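Local coordinates for putative cell surface protein (Streptococcus pyogenes, PDB 4OFQ), which probably serves as a streptococcal surface adhesin of the antigen I/II family, represented here by its calcium-binding C-terminal region, at residues M99-S104 with V124-M129. Residues are numbered along the deposited sequence; the frame is centred on the assembly and turned at random. Where two conformers were deposited one is given.
Sequences MRHVLS and VGEFYM. With CA (calcium ion), chain C.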
loop_
_atom_site.group_PDB
_atom_site.type_symbol
_atom_site.label_atom_id
_atom_site.label_comp_id
_atom_site.label_asym_id
_atom_site.label_seq_id
_atom_site.Cartn_x
_atom_site.Cartn_y
_atom_site.Cartn_z
ATOM N N MET A 99 4.872 -24.321 9.033
ATOM C CA MET A 99 4.877 -22.869 8.898
ATOM C C MET A 99 5.192 -22.249 10.253
ATOM O O MET A 99 4.414 -22.396 11.196
ATOM C CB MET A 99 3.528 -22.349 8.394
ATOM C CG MET A 99 3.514 -20.830 8.242
ATOM S SD MET A 99 2.013 -20.167 7.481
ATOM C CE MET A 99 1.790 -21.214 6.066
ATOM N N ARG A 100 6.332 -21.566 10.355
ATOM C CA ARG A 100 6.775 -21.012 11.634
ATOM C C ARG A 100 6.931 -19.501 11.553
ATOM O O ARG A 100 7.712 -18.990 10.742
ATOM C CB ARG A 100 8.111 -21.653 12.077
ATOM C CG ARG A 100 8.005 -23.113 12.491
ATOM C CD ARG A 100 9.407 -23.673 12.735
ATOM N NE ARG A 100 9.390 -25.075 13.129
ATOM C CZ ARG A 100 9.613 -25.504 14.367
ATOM N NH1 ARG A 100 9.871 -24.636 15.344
ATOM N NH2 ARG A 100 9.574 -26.800 14.628
ATOM N N HIS A 101 6.188 -18.781 12.387
ATOM C CA HIS A 101 6.322 -17.337 12.422
ATOM C C HIS A 101 7.391 -17.058 13.462
ATOM O O HIS A 101 7.144 -17.180 14.669
ATOM C CB HIS A 101 4.999 -16.658 12.797
ATOM C CG HIS A 101 4.994 -15.179 12.553
ATOM N ND1 HIS A 101 3.971 -14.359 12.972
ATOM C CD2 HIS A 101 5.900 -14.372 11.945
ATOM C CE1 HIS A 101 4.232 -13.113 12.618
ATOM N NE2 HIS A 101 5.396 -13.093 11.992
ATOM N N VAL A 102 8.592 -16.726 13.003
ATOM C CA VAL A 102 9.709 -16.516 13.921
ATOM C C VAL A 102 9.871 -15.036 14.279
ATOM O O VAL A 102 10.288 -14.227 13.445
ATOM C CB VAL A 102 11.014 -17.057 13.339
ATOM C CG1 VAL A 102 12.153 -16.846 14.331
ATOM C CG2 VAL A 102 10.842 -18.535 12.998
ATOM N N LEU A 103 9.553 -14.683 15.522
ATOM C CA LEU A 103 9.541 -13.274 15.914
ATOM C C LEU A 103 10.927 -12.810 16.359
ATOM O O LEU A 103 11.229 -11.615 16.369
ATOM C CB LEU A 103 8.488 -13.011 16.999
ATOM C CG LEU A 103 7.042 -13.322 16.580
ATOM C CD1 LEU A 103 6.057 -13.036 17.719
ATOM C CD2 LEU A 103 6.651 -12.550 15.302
ATOM N N SER A 104 11.764 -13.773 16.718
ATOM C CA SER A 104 13.121 -13.509 17.176
ATOM C C SER A 104 13.889 -14.825 17.134
ATOM O O SER A 104 13.326 -15.883 17.393
ATOM C CB SER A 104 13.116 -12.954 18.598
ATOM O OG SER A 104 14.420 -12.997 19.173
ATOM N N VAL A 124 16.734 -10.841 8.843
ATOM C CA VAL A 124 16.760 -9.774 9.836
ATOM C C VAL A 124 15.415 -9.642 10.536
ATOM O O VAL A 124 14.373 -9.645 9.886
ATOM C CB VAL A 124 17.115 -8.427 9.167
ATOM C CG1 VAL A 124 16.892 -7.259 10.113
ATOM C CG2 VAL A 124 18.552 -8.448 8.678
ATOM N N GLY A 125 15.431 -9.533 11.860
ATOM C CA GLY A 125 14.189 -9.333 12.605
ATOM C C GLY A 125 13.216 -10.488 12.447
ATOM O O GLY A 125 13.638 -11.651 12.404
ATOM N N GLU A 126 11.924 -10.178 12.353
ATOM C CA GLU A 126 10.907 -11.215 12.205
ATOM C C GLU A 126 10.932 -11.813 10.809
ATOM O O GLU A 126 11.241 -11.132 9.836
ATOM C CB GLU A 126 9.507 -10.657 12.478
ATOM C CG GLU A 126 9.366 -9.925 13.800
ATOM C CD GLU A 126 8.011 -9.277 13.974
ATOM O OE1 GLU A 126 7.190 -9.286 13.014
ATOM O OE2 GLU A 126 7.769 -8.737 15.074
ATOM N N PHE A 127 10.592 -13.093 10.711
ATOM C CA PHE A 127 10.442 -13.719 9.413
ATOM C C PHE A 127 9.513 -14.921 9.528
ATOM O O PHE A 127 9.208 -15.370 10.635
ATOM C CB PHE A 127 11.816 -14.117 8.841
ATOM C CG PHE A 127 12.593 -15.074 9.702
ATOM C CD1 PHE A 127 13.380 -14.605 10.746
ATOM C CD2 PHE A 127 12.581 -16.448 9.434
ATOM C CE1 PHE A 127 14.131 -15.504 11.535
ATOM C CE2 PHE A 127 13.333 -17.349 10.213
ATOM C CZ PHE A 127 14.098 -16.868 11.258
ATOM N N TYR A 128 9.014 -15.398 8.392
ATOM C CA TYR A 128 8.355 -16.692 8.351
ATOM C C TYR A 128 9.300 -17.692 7.735
ATOM O O TYR A 128 10.069 -17.356 6.831
ATOM C CB TYR A 128 7.122 -16.660 7.469
ATOM C CG TYR A 128 5.904 -16.099 8.136
ATOM C CD1 TYR A 128 5.604 -14.746 8.040
ATOM C CD2 TYR A 128 5.049 -16.926 8.866
ATOM C CE1 TYR A 128 4.462 -14.225 8.652
ATOM C CE2 TYR A 128 3.914 -16.414 9.477
ATOM C CZ TYR A 128 3.636 -15.066 9.362
ATOM O OH TYR A 128 2.522 -14.543 9.962
ATOM N N MET A 129 9.245 -18.923 8.228
ATOM C CA MET A 129 9.968 -20.002 7.580
ATOM C C MET A 129 9.034 -21.179 7.336
ATOM O O MET A 129 8.109 -21.409 8.119
ATOM C CB MET A 129 11.243 -20.393 8.354
ATOM C CG MET A 129 11.038 -20.955 9.751
ATOM S SD MET A 129 12.595 -21.088 10.680
ATOM C CE MET A 129 13.629 -22.031 9.557
HETATM CA CA CA C . 12.349 -9.290 8.833
HETATM O O HOH W 1 13.319 -13.526 14.000
HETATM O O HOH W 2 9.655 -9.159 17.001
HETATM O O HOH W 3 12.595 -7.057 9.564
#
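The imidazole of His101 lies almost parallel to the phenol ring of Tyr128, planes at 5° and centroids 4.0 Å apart, in an offset stack. The opposite face of the imidazole meets CD2 of Leu103, and Phe127 O sits at its edge, in plane. His101 CG stands anti to the backbone N (chi1 -167°), which swings the ring over the tyrosine. Tyr128 is buried and His101 partly exposed; their flat rings can lie on one another while each polar tip keeps its own partner, His101 NE2 the Tyr70 hydroxyl and Tyr128 OH Gly77 O. Beside them, Met99 makes an oblique Met-aromatic contact with Tyr128.

On the other face of the sheet, Val102 points its CB over the Phe127 ring, 3.9 Å from the centroid, a CH-pi contact. Its branches divide the work: CG1 touches Phe127 CZ, while CG2 meets Met129 SD at 3.9 Å. All three are buried: branched Val102 offers a compact CH, Phe127 a broad flat face and Met129 a flexible thioether, and Ile116 of helix 110-119 packs on the last two.

Between the faces, Arg100 and Met129 exchange two backbone hydrogen bonds, as do Val102 and Phe127; His101 and Tyr128 form the non-hydrogen-bonded pair between them. Past the strand ends, a water links Leu103 O (3.0 Å) to Glu126 OE2 (2.7 Å). Gly125, at positive phi, suits the turn in which Val124 O and Glu126 O bind calcium at 2.3 and 2.4 Å, completed by Asp69, Tyr70 and water. Here the outermost strand 97-102 of a mixed sheet pairs antiparallel with its inner neighbour 127-132, in a beta-sandwich adhesin domain, with a calcium site beside the end of the pair.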